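Putative tetR family transcriptional regulator (Streptomyces coelicolor A3, PDB 2Q24) probably binds DNA at regulatory sites through a predicted helix-turn-helix and controls transcription, as TetR-family regulators generally do. Local coordinates at residues B[94-105]-B[156-167]. Sequence-based numbering, arbitrary orientation.
Sequences TRRFIDYATAKL and FAALAGIALTSS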
# COMPACT_ATOMS: atom_id res chain seq x y z
N THR B 94 10.19 -10.27 -7.98
CA THR B 94 10.42 -9.50 -9.18
C THR B 94 9.59 -9.99 -10.38
O THR B 94 9.19 -9.23 -11.18
CB THR B 94 11.92 -9.39 -9.56
OG1 THR B 94 12.42 -10.64 -9.95
CG2 THR B 94 12.72 -8.78 -8.47
N ARG B 95 9.36 -11.29 -10.47
CA ARG B 95 8.43 -11.81 -11.49
C ARG B 95 7.01 -11.27 -11.24
O ARG B 95 6.31 -10.88 -12.18
CB ARG B 95 8.48 -13.36 -11.57
CG ARG B 95 9.77 -13.90 -12.14
CD ARG B 95 9.78 -15.46 -12.44
NE ARG B 95 8.55 -15.85 -13.09
CZ ARG B 95 8.36 -15.95 -14.41
NH1 ARG B 95 9.37 -15.72 -15.26
NH2 ARG B 95 7.16 -16.30 -14.87
N ARG B 96 6.59 -11.23 -9.97
CA ARG B 96 5.26 -10.67 -9.63
C ARG B 96 5.21 -9.18 -9.94
O ARG B 96 4.18 -8.66 -10.39
CB ARG B 96 4.91 -10.91 -8.13
CG ARG B 96 4.79 -12.42 -7.77
CD ARG B 96 3.78 -13.13 -8.66
NE ARG B 96 2.43 -12.80 -8.28
CZ ARG B 96 1.41 -12.62 -9.12
NH1 ARG B 96 1.55 -12.69 -10.45
NH2 ARG B 96 0.22 -12.35 -8.60
N PHE B 97 6.32 -8.49 -9.72
CA PHE B 97 6.39 -7.08 -10.13
C PHE B 97 6.17 -6.97 -11.64
O PHE B 97 5.39 -6.09 -12.08
CB PHE B 97 7.75 -6.45 -9.78
CG PHE B 97 7.84 -5.01 -10.24
CD1 PHE B 97 7.44 -3.98 -9.40
CD2 PHE B 97 8.26 -4.70 -11.53
CE1 PHE B 97 7.52 -2.65 -9.84
CE2 PHE B 97 8.29 -3.39 -11.98
CZ PHE B 97 7.94 -2.38 -11.15
N ILE B 98 6.88 -7.79 -12.45
CA ILE B 98 6.69 -7.68 -13.91
C ILE B 98 5.25 -8.00 -14.28
O ILE B 98 4.69 -7.34 -15.15
CB ILE B 98 7.70 -8.56 -14.72
CG1 ILE B 98 9.08 -7.99 -14.49
CG2 ILE B 98 7.39 -8.56 -16.26
CD1 ILE B 98 9.33 -6.64 -15.18
N ASP B 99 4.64 -8.97 -13.59
CA ASP B 99 3.19 -9.31 -13.80
C ASP B 99 2.30 -8.06 -13.56
O ASP B 99 1.40 -7.75 -14.37
CB ASP B 99 2.74 -10.40 -12.84
CG ASP B 99 3.35 -11.79 -13.14
OD1 ASP B 99 3.78 -12.07 -14.29
OD2 ASP B 99 3.32 -12.62 -12.19
N TYR B 100 2.56 -7.36 -12.47
CA TYR B 100 1.89 -6.10 -12.10
C TYR B 100 2.13 -5.00 -13.14
O TYR B 100 1.20 -4.33 -13.58
CB TYR B 100 2.40 -5.66 -10.72
CG TYR B 100 2.36 -4.16 -10.55
CD1 TYR B 100 1.16 -3.49 -10.36
CD2 TYR B 100 3.55 -3.40 -10.63
CE1 TYR B 100 1.13 -2.09 -10.24
CE2 TYR B 100 3.52 -2.01 -10.49
CZ TYR B 100 2.31 -1.37 -10.33
OH TYR B 100 2.27 0.01 -10.18
N ALA B 101 3.39 -4.81 -13.52
CA ALA B 101 3.74 -3.72 -14.46
C ALA B 101 3.18 -3.94 -15.88
O ALA B 101 2.80 -2.99 -16.59
CB ALA B 101 5.28 -3.54 -14.46
N THR B 102 3.12 -5.20 -16.28
CA THR B 102 2.49 -5.62 -17.53
C THR B 102 1.00 -5.29 -17.52
O THR B 102 0.47 -4.72 -18.52
CB THR B 102 2.74 -7.14 -17.78
OG1 THR B 102 4.14 -7.31 -18.08
CG2 THR B 102 1.90 -7.67 -18.98
N ALA B 103 0.33 -5.65 -16.43
CA ALA B 103 -1.09 -5.29 -16.21
C ALA B 103 -1.32 -3.78 -16.21
O ALA B 103 -2.24 -3.27 -16.91
CB ALA B 103 -1.62 -5.95 -14.94
N LYS B 104 -0.45 -3.05 -15.51
CA LYS B 104 -0.48 -1.58 -15.47
C LYS B 104 -0.43 -1.03 -16.90
O LYS B 104 -1.25 -0.16 -17.29
CB LYS B 104 0.71 -1.05 -14.68
CG LYS B 104 0.65 0.45 -14.40
CD LYS B 104 1.86 0.89 -13.62
CE LYS B 104 1.77 2.34 -13.24
NZ LYS B 104 1.93 3.20 -14.42
N LEU B 105 0.51 -1.54 -17.70
CA LEU B 105 0.66 -1.05 -19.08
C LEU B 105 -0.57 -1.38 -19.88
O LEU B 105 -1.04 -0.56 -20.67
CB LEU B 105 1.93 -1.64 -19.73
CG LEU B 105 2.31 -1.14 -21.13
CD1 LEU B 105 3.14 0.16 -21.00
CD2 LEU B 105 3.15 -2.23 -21.73
N PHE B 156 13.76 -0.43 -8.66
CA PHE B 156 12.42 -0.25 -9.19
C PHE B 156 12.47 0.16 -10.68
O PHE B 156 11.73 -0.33 -11.52
CB PHE B 156 11.69 0.81 -8.36
CG PHE B 156 10.24 1.00 -8.76
CD1 PHE B 156 9.20 0.49 -7.94
CD2 PHE B 156 9.89 1.74 -9.88
CE1 PHE B 156 7.87 0.73 -8.26
CE2 PHE B 156 8.55 1.94 -10.22
CZ PHE B 156 7.53 1.39 -9.40
N ALA B 157 13.33 1.12 -10.99
CA ALA B 157 13.43 1.63 -12.36
C ALA B 157 13.93 0.52 -13.32
O ALA B 157 13.54 0.45 -14.45
CB ALA B 157 14.39 2.79 -12.39
N ALA B 158 14.81 -0.32 -12.82
CA ALA B 158 15.32 -1.47 -13.64
C ALA B 158 14.18 -2.39 -13.99
O ALA B 158 13.97 -2.76 -15.15
CB ALA B 158 16.46 -2.22 -12.83
N LEU B 159 13.40 -2.77 -12.99
CA LEU B 159 12.26 -3.66 -13.28
C LEU B 159 11.18 -3.01 -14.19
O LEU B 159 10.60 -3.67 -15.05
CB LEU B 159 11.64 -4.10 -11.93
CG LEU B 159 12.57 -4.88 -10.99
CD1 LEU B 159 11.86 -5.03 -9.55
CD2 LEU B 159 12.91 -6.22 -11.57
N ALA B 160 10.90 -1.75 -13.94
CA ALA B 160 9.97 -0.96 -14.77
C ALA B 160 10.43 -1.00 -16.22
O ALA B 160 9.60 -1.10 -17.10
CB ALA B 160 9.89 0.46 -14.31
N GLY B 161 11.74 -0.90 -16.43
CA GLY B 161 12.27 -0.89 -17.78
C GLY B 161 12.04 -2.20 -18.51
O GLY B 161 11.72 -2.23 -19.71
N ILE B 162 12.21 -3.30 -17.77
CA ILE B 162 11.98 -4.65 -18.33
C ILE B 162 10.52 -4.76 -18.74
O ILE B 162 10.21 -5.28 -19.80
CB ILE B 162 12.33 -5.74 -17.29
CG1 ILE B 162 13.85 -5.66 -17.04
CG2 ILE B 162 11.95 -7.18 -17.82
CD1 ILE B 162 14.36 -6.60 -15.97
N ALA B 163 9.62 -4.30 -17.89
CA ALA B 163 8.15 -4.31 -18.25
C ALA B 163 7.82 -3.51 -19.50
O ALA B 163 7.04 -3.94 -20.38
CB ALA B 163 7.33 -3.80 -17.06
N LEU B 164 8.50 -2.38 -19.66
CA LEU B 164 8.28 -1.59 -20.87
C LEU B 164 8.85 -2.21 -22.14
O LEU B 164 8.25 -2.06 -23.20
CB LEU B 164 8.85 -0.18 -20.70
CG LEU B 164 8.21 0.68 -19.62
CD1 LEU B 164 9.08 1.92 -19.46
CD2 LEU B 164 6.78 1.09 -20.01
N THR B 165 9.98 -2.88 -22.05
CA THR B 165 10.57 -3.45 -23.26
C THR B 165 10.03 -4.83 -23.60
O THR B 165 10.07 -5.24 -24.76
CB THR B 165 12.11 -3.58 -23.14
OG1 THR B 165 12.42 -4.39 -22.02
CG2 THR B 165 12.79 -2.20 -22.98
N SER B 166 9.57 -5.56 -22.59
CA SER B 166 9.45 -7.00 -22.72
C SER B 166 8.12 -7.57 -22.22
O SER B 166 8.10 -8.69 -21.72
CB SER B 166 10.64 -7.68 -22.00
OG SER B 166 11.85 -7.09 -22.46
N SER B 167 7.04 -6.83 -22.44
CA SER B 167 5.70 -7.20 -21.96
C SER B 167 4.86 -8.08 -22.87
O SER B 167 3.92 -8.71 -22.39
CB SER B 167 4.89 -5.95 -21.60
OG SER B 167 5.15 -5.65 -20.26
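Helix-on-helix packing inside the all-helical C-terminal domain of this TetR-family protein brings F97, I98 and A101 of helix 86-106 against F156, L159 and A163 of helix 152-165. The axes of the two short helical segments approach to 9.0 Å and cross at -54°, a worked example of helix packing in which two alanines meet near the crossing and larger side chains pack to either end. At the middle, the methyls of A101 and A163 press together, CB to CB 3.3 Å, tighter than usual van der Waals contact. Beside them I98 reaches over with its terminal CD1, which lies 3.2 Å from the carbonyl O of L159 and also touches CG2 of I162 and the CB of A163.

Toward one end the aromatic pair takes over. With CG anti to its backbone N (chi1 178°), the F97 ring is placed so that its CE1 edge meets the face of F156, a T-shaped stack with centroids 5.3 Å apart and planes at 76°. L159 CB comes within 3.4 Å of F97 CE2. L159 CD1 and Y100 CD2 lie over opposite faces of the F97 ring, each toward the rim, and L159 CD2 lies 3.9 Å from T94 CB. I129 of helix 125-142 also touches both phenylalanines, while L179 of helix 172-185 packs on L159.

At the other end, past T165, the chain leaves the helix at S166. L105 CD1 meets CD2 of L164, and S167 folds back so that its OG donates a 2.6 Å hydrogen bond to A163 O, while T102 OG1 sits 2.9 Å from that same S167 OG.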